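Local coordinates for protein SVS_variant_AS1 (Streptomyces sp. CWA1, PDB 6TJA) that probably cyclises the linear diterpene precursor geranylgeranyl diphosphate to spiroviolene, as an engineered, ancestrally reconstructed class I terpene cyclase, at residues S292-L295 with Q296-H300; A212-A215 with L216-M219; R271-L274 with R275-E278. All coordinates share one frame; numbering follows the deposited sequence.

Interaction 1 (S292-L295 with Q296-H300); sequences STYL and QGLRH
Leu298 N donates to Tyr294 O at 3.0 Å and Arg299 N to Leu295 O at 3.1 Å, i to i+4 bonds of a regular alpha-helix. The segment belongs to helix 289-309 of the alpha-helical terpene cyclase fold. The Leu298 side chain meets those of Tyr294 and Leu295. Its CG sits 4.2 Å above one face of the Tyr294 ring, offset toward the rim. Leu298 CD2 reaches the phenol end and lies 3.9 Å from Tyr294 CZ. The other methyl, Leu298 CD1, is 4.0 Å from Tyr294 CE2 and also approaches Leu295 CD2. The ring is placed beside this leucine by a first torsion of 177°, with CG opposite the backbone N of Tyr294. The phenol OH is hydrogen-bonded to Thr217 OG1, which fixes the far end of the ring. Shortened to an alanine here, the Leu298 side chain would lose CG and both methyls, which is likely to take away its cover of the Tyr294 ring and leave a gap beside Leu295 CD2. On another side of the helix, Arg299 forms a salt bridge with Glu18. Its aliphatic chain first passes the backbone, with Arg299 CG 3.6 Å from Leu295 O.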
ATOM      1  N   SER A 292     -24.480  -0.629  -0.375  1.00 26.40           N
ATOM      2  CA  SER A 292     -25.312  -1.644  -1.059  1.00 29.86           C
ATOM      3  C   SER A 292     -24.820  -1.828  -2.491  1.00 27.28           C
ATOM      4  O   SER A 292     -24.635  -2.959  -2.882  1.00 29.62           O
ATOM      5  CB  SER A 292     -26.783  -1.295  -1.025  1.00 31.39           C
ATOM      6  OG  SER A 292     -27.224  -1.263   0.318  1.00 32.53           O
ATOM      7  N   THR A 293     -24.613  -0.733  -3.216  1.00 28.98           N
ATOM      8  CA  THR A 293     -24.123  -0.734  -4.612  1.00 28.72           C
ATOM      9  C   THR A 293     -22.761  -1.444  -4.678  1.00 27.09           C
ATOM     10  O   THR A 293     -22.580  -2.324  -5.544  1.00 26.76           O
ATOM     11  CB  THR A 293     -24.084   0.709  -5.110  1.00 30.25           C
ATOM     12  OG1 THR A 293     -25.429   1.184  -5.080  1.00 32.34           O
ATOM     13  CG2 THR A 293     -23.507   0.812  -6.495  1.00 32.03           C
ATOM     14  N   TYR A 294     -21.817  -1.021  -3.839  1.00 25.71           N
ATOM     15  CA  TYR A 294     -20.472  -1.636  -3.679  1.00 27.12           C
ATOM     16  C   TYR A 294     -20.648  -3.154  -3.485  1.00 25.66           C
ATOM     17  O   TYR A 294     -20.086  -3.907  -4.284  1.00 21.85           O
ATOM     18  CB  TYR A 294     -19.702  -0.990  -2.519  1.00 27.52           C
ATOM     19  CG  TYR A 294     -18.357  -1.624  -2.273  1.00 26.82           C
ATOM     20  CD1 TYR A 294     -17.344  -1.515  -3.204  1.00 29.17           C
ATOM     21  CD2 TYR A 294     -18.118  -2.376  -1.142  1.00 26.73           C
ATOM     22  CE1 TYR A 294     -16.118  -2.129  -3.009  1.00 29.44           C
ATOM     23  CE2 TYR A 294     -16.888  -2.957  -0.905  1.00 25.19           C
ATOM     24  CZ  TYR A 294     -15.890  -2.855  -1.852  1.00 27.97           C
ATOM     25  OH  TYR A 294     -14.683  -3.453  -1.638  1.00 27.47           O
ATOM     26  N   LEU A 295     -21.432  -3.563  -2.490  1.00 26.26           N
ATOM     27  CA  LEU A 295     -21.679  -4.976  -2.223  1.00 28.22           C
ATOM     28  C   LEU A 295     -22.152  -5.711  -3.475  1.00 28.49           C
ATOM     29  O   LEU A 295     -21.648  -6.788  -3.794  1.00 28.58           O
ATOM     30  CB  LEU A 295     -22.707  -5.137  -1.102  1.00 29.03           C
ATOM     31  CG  LEU A 295     -22.279  -4.664   0.289  1.00 30.32           C
ATOM     32  CD1 LEU A 295     -23.257  -5.153   1.346  1.00 32.16           C
ATOM     33  CD2 LEU A 295     -20.865  -5.130   0.604  1.00 32.35           C
ATOM     34  N   GLN A 296     -23.128  -5.130  -4.170  1.00 29.58           N
ATOM     35  CA  GLN A 296     -23.659  -5.721  -5.396  1.00 32.98           C
ATOM     36  C   GLN A 296     -22.506  -5.942  -6.363  1.00 28.90           C
ATOM     37  O   GLN A 296     -22.418  -6.971  -7.033  1.00 24.81           O
ATOM     38  CB  GLN A 296     -24.705  -4.802  -6.025  1.00 37.25           C
ATOM     39  CG  GLN A 296     -26.108  -5.383  -6.056  1.00 47.26           C
ATOM     40  CD  GLN A 296     -27.164  -4.338  -6.362  1.00 55.96           C
ATOM     41  OE1 GLN A 296     -27.619  -3.620  -5.472  1.00 52.61           O
ATOM     42  NE2 GLN A 296     -27.557  -4.248  -7.627  1.00 49.83           N
ATOM     43  N   GLY A 297     -21.622  -4.953  -6.421  1.00 26.70           N
ATOM     44  CA  GLY A 297     -20.418  -5.002  -7.268  1.00 26.73           C
ATOM     45  C   GLY A 297     -19.529  -6.194  -6.935  1.00 25.00           C
ATOM     46  O   GLY A 297     -19.084  -6.901  -7.862  1.00 22.32           O
ATOM     47  N   LEU A 298     -19.256  -6.421  -5.655  1.00 24.27           N
ATOM     48  CA  LEU A 298     -18.462  -7.613  -5.244  1.00 24.33           C
ATOM     49  C   LEU A 298     -19.136  -8.866  -5.827  1.00 24.44           C
ATOM     50  O   LEU A 298     -18.437  -9.706  -6.418  1.00 23.08           O
ATOM     51  CB  LEU A 298     -18.382  -7.698  -3.723  1.00 23.94           C
ATOM     52  CG  LEU A 298     -17.698  -6.550  -2.982  1.00 24.93           C
ATOM     53  CD1 LEU A 298     -17.778  -6.806  -1.484  1.00 24.54           C
ATOM     54  CD2 LEU A 298     -16.233  -6.371  -3.411  1.00 26.24           C
ATOM     55  N   ARG A 299     -20.458  -8.980  -5.679  1.00 23.15           N
ATOM     56  CA  ARG A 299     -21.209 -10.167  -6.145  1.00 24.81           C
ATOM     57  C   ARG A 299     -21.070 -10.259  -7.667  1.00 26.80           C
ATOM     58  O   ARG A 299     -20.675 -11.342  -8.150  1.00 25.94           O
ATOM     59  CB  ARG A 299     -22.660 -10.096  -5.666  1.00 26.68           C
ATOM     60  CG  ARG A 299     -22.818 -10.175  -4.156  1.00 27.08           C
ATOM     61  CD  ARG A 299     -24.248  -9.912  -3.713  1.00 27.50           C
ATOM     62  NE  ARG A 299     -25.093 -11.009  -4.139  1.00 28.24           N
ATOM     63  CZ  ARG A 299     -25.435 -12.075  -3.407  1.00 27.92           C
ATOM     64  NH1 ARG A 299     -24.991 -12.219  -2.174  1.00 27.86           N
ATOM     65  NH2 ARG A 299     -26.195 -13.014  -3.939  1.00 26.62           N
ATOM     66  N   HIS A 300     -21.347  -9.157  -8.383  1.00 26.66           N
ATOM     67  CA  HIS A 300     -21.264  -9.070  -9.867  1.00 27.38           C
ATOM     68  C   HIS A 300     -19.849  -9.424 -10.316  1.00 27.27           C
ATOM     69  O   HIS A 300     -19.717 -10.089 -11.346  1.00 27.22           O
ATOM     70  CB  HIS A 300     -21.643  -7.656 -10.369  1.00 28.48           C
ATOM     71  CG  HIS A 300     -23.105  -7.428 -10.497  1.00 27.09           C
ATOM     72  ND1 HIS A 300     -23.941  -8.369 -11.063  1.00 31.79           N
ATOM     73  CD2 HIS A 300     -23.880  -6.363 -10.199  1.00 27.39           C
ATOM     74  CE1 HIS A 300     -25.174  -7.897 -11.124  1.00 29.33           C
ATOM     75  NE2 HIS A 300     -25.168  -6.681 -10.572  1.00 27.43           N
TER

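Interaction 2 (A212-A215 with L216-M219); sequences AVRA and LTEM
Thr217 folds back on Val213 one turn earlier in helix 211-231. Thr217 OG1 donates to Val213 O at 2.8 Å, and Thr217 N reaches the same oxygen at 2.9 Å. The two donors come from opposite faces of the carbonyl plane, so the acceptor is gripped twice. A first torsion of -60° sets OG1 beside the backbone N and makes this possible. The hydroxyl also pairs with Tyr294.

Arg214 leans over the same turn. Its NH1 lies 3.7 Å from Thr217 CG2, and Glu218 CG covers one face of the guanidinium. The salt bridge from Arg214 NH2 to Glu218 OE2 is long, at 3.6 Å, and the guanidinium and carboxylate planes stand 84° apart. Two waters in the plane of the guanidinium, at its edge, bridge it to Glu218 OE2. Water 1 accepts from Arg214 NE and donates to Glu218 OE2 at 2.8 Å. Water 2 makes a similar link from NH2, but its bond to the arginine is weak.

Further out, Arg214 pairs with Glu189, and Glu218 bridges to Arg112 of the second subunit, so this side of the helix faces the dimer contact. Trp353 holds the other carboxylate oxygen of Glu218. Among its neighbours, the turn packs through Val213 and Leu216 on helix 289-309, while Leu216 and Met219 also meet helix 258-283.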
ATOM      1  N   ALA A 212     -16.177  -5.933   8.629  1.00 21.87           N
ATOM      2  CA  ALA A 212     -17.109  -6.843   7.933  1.00 22.96           C
ATOM      3  C   ALA A 212     -17.013  -6.650   6.424  1.00 23.24           C
ATOM      4  O   ALA A 212     -16.994  -7.626   5.715  1.00 26.20           O
ATOM      5  CB  ALA A 212     -18.503  -6.624   8.429  1.00 21.67           C
ATOM      6  N   VAL A 213     -16.928  -5.403   5.979  1.00 25.67           N
ATOM      7  CA  VAL A 213     -16.871  -5.011   4.549  1.00 25.07           C
ATOM      8  C   VAL A 213     -15.469  -5.303   4.004  1.00 25.63           C
ATOM      9  O   VAL A 213     -15.345  -5.740   2.848  1.00 23.45           O
ATOM     10  CB  VAL A 213     -17.232  -3.528   4.388  1.00 24.62           C
ATOM     11  CG1 VAL A 213     -17.010  -3.052   2.961  1.00 23.89           C
ATOM     12  CG2 VAL A 213     -18.659  -3.283   4.819  1.00 26.44           C
ATOM     13  N   ARG A 214     -14.439  -5.028   4.795  1.00 24.54           N
ATOM     14  CA  ARG A 214     -13.063  -5.427   4.455  1.00 22.93           C
ATOM     15  C   ARG A 214     -13.034  -6.946   4.214  1.00 23.20           C
ATOM     16  O   ARG A 214     -12.429  -7.406   3.209  1.00 24.74           O
ATOM     17  CB  ARG A 214     -12.165  -4.945   5.595  1.00 25.09           C
ATOM     18  CG  ARG A 214     -10.688  -5.004   5.271  1.00 29.13           C
ATOM     19  CD  ARG A 214     -10.356  -4.026   4.155  1.00 30.66           C
ATOM     20  NE  ARG A 214      -9.345  -4.705   3.438  1.00 34.45           N
ATOM     21  CZ  ARG A 214      -9.245  -4.796   2.140  1.00 35.01           C
ATOM     22  NH1 ARG A 214     -10.100  -4.174   1.349  1.00 31.08           N
ATOM     23  NH2 ARG A 214      -8.223  -5.484   1.662  1.00 35.64           N
ATOM     24  N   ALA A 215     -13.625  -7.736   5.102  1.00 22.52           N
ATOM     25  CA  ALA A 215     -13.618  -9.216   4.975  1.00 23.41           C
ATOM     26  C   ALA A 215     -14.424  -9.647   3.745  1.00 23.87           C
ATOM     27  O   ALA A 215     -13.991 -10.572   3.040  1.00 25.42           O
ATOM     28  CB  ALA A 215     -14.125  -9.873   6.216  1.00 22.28           C
ATOM     29  N   LEU A 216     -15.540  -8.997   3.456  1.00 23.20           N
ATOM     30  CA  LEU A 216     -16.354  -9.357   2.254  1.00 24.21           C
ATOM     31  C   LEU A 216     -15.511  -9.054   1.024  1.00 22.80           C
ATOM     32  O   LEU A 216     -15.567  -9.817   0.083  1.00 23.53           O
ATOM     33  CB  LEU A 216     -17.660  -8.541   2.224  1.00 24.23           C
ATOM     34  CG  LEU A 216     -18.750  -9.029   3.169  1.00 23.58           C
ATOM     35  CD1 LEU A 216     -19.898  -8.017   3.251  1.00 25.81           C
ATOM     36  CD2 LEU A 216     -19.291 -10.390   2.735  1.00 23.08           C
ATOM     37  N   THR A 217     -14.726  -7.980   1.063  1.00 22.22           N
ATOM     38  CA  THR A 217     -13.895  -7.558  -0.082  1.00 22.47           C
ATOM     39  C   THR A 217     -12.779  -8.603  -0.282  1.00 24.43           C
ATOM     40  O   THR A 217     -12.568  -9.087  -1.434  1.00 24.26           O
ATOM     41  CB  THR A 217     -13.375  -6.128   0.110  1.00 23.97           C
ATOM     42  OG1 THR A 217     -14.464  -5.203   0.234  1.00 23.30           O
ATOM     43  CG2 THR A 217     -12.506  -5.714  -1.056  1.00 24.00           C
ATOM     44  N   GLU A 218     -12.083  -8.953   0.799  1.00 24.26           N
ATOM     45  CA  GLU A 218     -11.015  -9.975   0.745  1.00 22.73           C
ATOM     46  C   GLU A 218     -11.609 -11.287   0.213  1.00 22.40           C
ATOM     47  O   GLU A 218     -10.986 -11.901  -0.651  1.00 20.31           O
ATOM     48  CB  GLU A 218     -10.351 -10.068   2.107  1.00 23.82           C
ATOM     49  CG  GLU A 218      -9.404  -8.918   2.393  1.00 22.40           C
ATOM     50  CD  GLU A 218      -8.340  -9.254   3.419  1.00 24.27           C
ATOM     51  OE1 GLU A 218      -8.483 -10.317   4.071  1.00 26.18           O
ATOM     52  OE2 GLU A 218      -7.369  -8.462   3.578  1.00 23.30           O
ATOM     53  N   MET A 219     -12.813 -11.658   0.642  1.00 22.70           N
ATOM     54  CA  MET A 219     -13.401 -12.956   0.260  1.00 24.35           C
ATOM     55  C   MET A 219     -13.711 -12.909  -1.226  1.00 24.56           C
ATOM     56  O   MET A 219     -13.410 -13.909  -1.944  1.00 24.92           O
ATOM     57  CB  MET A 219     -14.642 -13.274   1.095  1.00 24.11           C
ATOM     58  CG  MET A 219     -14.207 -13.763   2.467  1.00 24.89           C
ATOM     59  SD  MET A 219     -15.420 -14.553   3.487  1.00 24.95           S
ATOM     60  CE  MET A 219     -16.161 -13.100   4.235  1.00 24.09           C
TER
HETATM   61  O   HOH W   1      -7.052  -6.250   5.211  1.00 29.23           O
HETATM   62  O   HOH W   2      -5.858  -7.653   1.506  1.00 31.10           O

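Interaction 3 (R271-L274 with R275-E278); sequences RILL and RFLE
Leu273 meets both Phe276 and Leu277 in the next turn of helix 258-283. Four backbone bonds carry the helix through this point. Phe276 N to Ile272 O, Leu277 N to Leu273 O and Glu278 N to Leu274 O are each 2.9 Å. Arg275 N to Arg271 O is slightly longer, at 3.1 Å.

The apolar contacts run from Leu273 to Phe276 and Leu277, and from Leu274 to Leu277. With CG anti to the backbone N in both residues (chi1 -176° and 165°), Leu273 CD1 and Phe276 CD1 come together at 4.0 Å, and the two side chains pass at a slant. Leu277 touches more lightly. Leu277 CD1 lies 4.3 Å from Leu273 CG and equally far from Leu274 CD1. Leu277 CG is nearer to the backbone, 3.3 Å from Leu273 O. The rest of the Phe276 ring goes to neighbouring helices, where it meets Met219 and Ile302.

The charged groups occupy another side. Arg275 NH1 donates to Glu278 OE1 at 2.9 Å within a salt bridge. The nitrogen comes from above the carboxylate plane, 47° out of it, so the bond is not a flat, two-pronged one. Arg275 also bridges to Asp356 and donates to the backbone oxygen of Trp353. Arg271 forms a salt bridge with Asp338. These two arginines therefore tie the chain's C-terminal region to the helix.

With an apolar side packed on helices 211-231 and 289-309 and on loop residues near the N terminus, and a charged side holding the C-terminal region, this is an amphipathic helix of the kind that builds the all-alpha bundle of class I terpene cyclases.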
ATOM      1  N   ARG A 271     -15.863 -23.202   0.314  1.00 29.85           N
ATOM      2  CA  ARG A 271     -16.018 -22.841   1.738  1.00 30.90           C
ATOM      3  C   ARG A 271     -15.935 -21.308   1.856  1.00 28.79           C
ATOM      4  O   ARG A 271     -16.763 -20.723   2.567  1.00 27.34           O
ATOM      5  CB  ARG A 271     -14.990 -23.611   2.571  1.00 35.75           C
ATOM      6  CG  ARG A 271     -14.981 -23.165   4.022  1.00 44.13           C
ATOM      7  CD  ARG A 271     -13.920 -23.785   4.902  1.00 43.66           C
ATOM      8  NE  ARG A 271     -13.849 -25.239   4.842  1.00 44.30           N
ATOM      9  CZ  ARG A 271     -13.519 -26.015   5.873  1.00 33.75           C
ATOM     10  NH1 ARG A 271     -13.349 -25.500   7.065  1.00 29.83           N
ATOM     11  NH2 ARG A 271     -13.417 -27.316   5.720  1.00 35.62           N
ATOM     12  N   ILE A 272     -14.990 -20.662   1.164  1.00 27.25           N
ATOM     13  CA  ILE A 272     -14.783 -19.190   1.252  1.00 25.78           C
ATOM     14  C   ILE A 272     -15.995 -18.483   0.625  1.00 26.55           C
ATOM     15  O   ILE A 272     -16.469 -17.503   1.218  1.00 25.21           O
ATOM     16  CB  ILE A 272     -13.456 -18.756   0.608  1.00 25.33           C
ATOM     17  CG1 ILE A 272     -12.255 -19.364   1.323  1.00 25.54           C
ATOM     18  CG2 ILE A 272     -13.347 -17.246   0.573  1.00 24.77           C
ATOM     19  CD1 ILE A 272     -10.950 -19.221   0.555  1.00 25.82           C
ATOM     20  N   LEU A 273     -16.524 -18.972  -0.498  1.00 28.65           N
ATOM     21  CA  LEU A 273     -17.717 -18.332  -1.117  1.00 28.66           C
ATOM     22  C   LEU A 273     -18.929 -18.458  -0.184  1.00 29.21           C
ATOM     23  O   LEU A 273     -19.638 -17.484  -0.044  1.00 26.04           O
ATOM     24  CB  LEU A 273     -18.008 -18.940  -2.485  1.00 29.53           C
ATOM     25  CG  LEU A 273     -19.159 -18.268  -3.224  1.00 27.24           C
ATOM     26  CD1 LEU A 273     -18.971 -16.755  -3.272  1.00 28.94           C
ATOM     27  CD2 LEU A 273     -19.257 -18.836  -4.615  1.00 29.26           C
ATOM     28  N   LEU A 274     -19.120 -19.590   0.483  1.00 32.39           N
ATOM     29  CA  LEU A 274     -20.213 -19.771   1.483  1.00 34.98           C
ATOM     30  C   LEU A 274     -20.078 -18.772   2.644  1.00 31.35           C
ATOM     31  O   LEU A 274     -21.097 -18.203   3.068  1.00 29.80           O
ATOM     32  CB  LEU A 274     -20.187 -21.205   2.013  1.00 40.73           C
ATOM     33  CG  LEU A 274     -21.404 -22.055   1.650  1.00 51.51           C
ATOM     34  CD1 LEU A 274     -21.766 -21.951   0.173  1.00 51.07           C
ATOM     35  CD2 LEU A 274     -21.142 -23.500   2.022  1.00 58.25           C
ATOM     36  N   ARG A 275     -18.877 -18.579   3.176  1.00 25.80           N
ATOM     37  CA  ARG A 275     -18.714 -17.578   4.238  1.00 27.38           C
ATOM     38  C   ARG A 275     -19.016 -16.189   3.649  1.00 24.99           C
ATOM     39  O   ARG A 275     -19.707 -15.432   4.303  1.00 24.27           O
ATOM     40  CB  ARG A 275     -17.342 -17.689   4.892  1.00 26.67           C
ATOM     41  CG  ARG A 275     -17.117 -16.615   5.940  1.00 26.67           C
ATOM     42  CD  ARG A 275     -18.178 -16.568   7.017  1.00 25.82           C
ATOM     43  NE  ARG A 275     -17.875 -15.487   7.938  1.00 26.96           N
ATOM     44  CZ  ARG A 275     -18.756 -14.894   8.731  1.00 27.59           C
ATOM     45  NH1 ARG A 275     -20.016 -15.273   8.748  1.00 31.75           N
ATOM     46  NH2 ARG A 275     -18.379 -13.901   9.496  1.00 28.84           N
ATOM     47  N   PHE A 276     -18.605 -15.908   2.436  1.00 24.99           N
ATOM     48  CA  PHE A 276     -18.911 -14.633   1.835  1.00 25.98           C
ATOM     49  C   PHE A 276     -20.433 -14.414   1.733  1.00 25.78           C
ATOM     50  O   PHE A 276     -20.901 -13.392   2.052  1.00 25.28           O
ATOM     51  CB  PHE A 276     -18.221 -14.468   0.485  1.00 25.95           C
ATOM     52  CG  PHE A 276     -18.767 -13.348  -0.342  1.00 24.49           C
ATOM     53  CD1 PHE A 276     -19.910 -13.506  -1.047  1.00 23.39           C
ATOM     54  CD2 PHE A 276     -18.116 -12.145  -0.414  1.00 22.60           C
ATOM     55  CE1 PHE A 276     -20.431 -12.490  -1.759  1.00 21.66           C
ATOM     56  CE2 PHE A 276     -18.619 -11.129  -1.147  1.00 22.54           C
ATOM     57  CZ  PHE A 276     -19.788 -11.305  -1.819  1.00 22.23           C
ATOM     58  N   LEU A 277     -21.173 -15.412   1.306  1.00 26.10           N
ATOM     59  CA  LEU A 277     -22.600 -15.305   1.187  1.00 29.95           C
ATOM     60  C   LEU A 277     -23.259 -15.112   2.540  1.00 30.40           C
ATOM     61  O   LEU A 277     -24.165 -14.335   2.675  1.00 26.48           O
ATOM     62  CB  LEU A 277     -23.187 -16.504   0.463  1.00 29.36           C
ATOM     63  CG  LEU A 277     -22.724 -16.717  -0.956  1.00 30.76           C
ATOM     64  CD1 LEU A 277     -23.022 -18.103  -1.407  1.00 30.33           C
ATOM     65  CD2 LEU A 277     -23.243 -15.690  -1.910  1.00 30.06           C
ATOM     66  N   GLU A 278     -22.776 -15.848   3.519  1.00 28.73           N
ATOM     67  CA  GLU A 278     -23.283 -15.748   4.858  1.00 30.99           C
ATOM     68  C   GLU A 278     -23.030 -14.356   5.428  1.00 28.13           C
ATOM     69  O   GLU A 278     -23.944 -13.725   5.851  1.00 28.47           O
ATOM     70  CB  GLU A 278     -22.766 -16.882   5.738  1.00 35.77           C
ATOM     71  CG  GLU A 278     -23.031 -16.703   7.205  1.00 42.21           C
ATOM     72  CD  GLU A 278     -22.418 -17.777   8.088  1.00 49.13           C
ATOM     73  OE1 GLU A 278     -21.201 -17.907   8.183  1.00 49.35           O
ATOM     74  OE2 GLU A 278     -23.164 -18.498   8.725  1.00 55.87           O
TER

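Overall arrangement
The three interactions are short segments of three helices in the all-alpha bundle, each about two turns long. Along the chain, interaction 2 on helix 211-231 comes first, then interaction 3 on helix 258-283 and interaction 1 on helix 289-309. The last two helices follow each other directly. The centre of interaction 2 lies about 11 Å from each of the others, which are about 15 Å apart. All three segments touch. Leu216 packs on Leu295 and Phe276, Met219 SD lies against Arg275 CG, and Arg299 CG meets the Phe276 ring. The segments thus share one packed core. The polar side of interaction 2 reaches the second subunit, that of interaction 3 the C-terminal region.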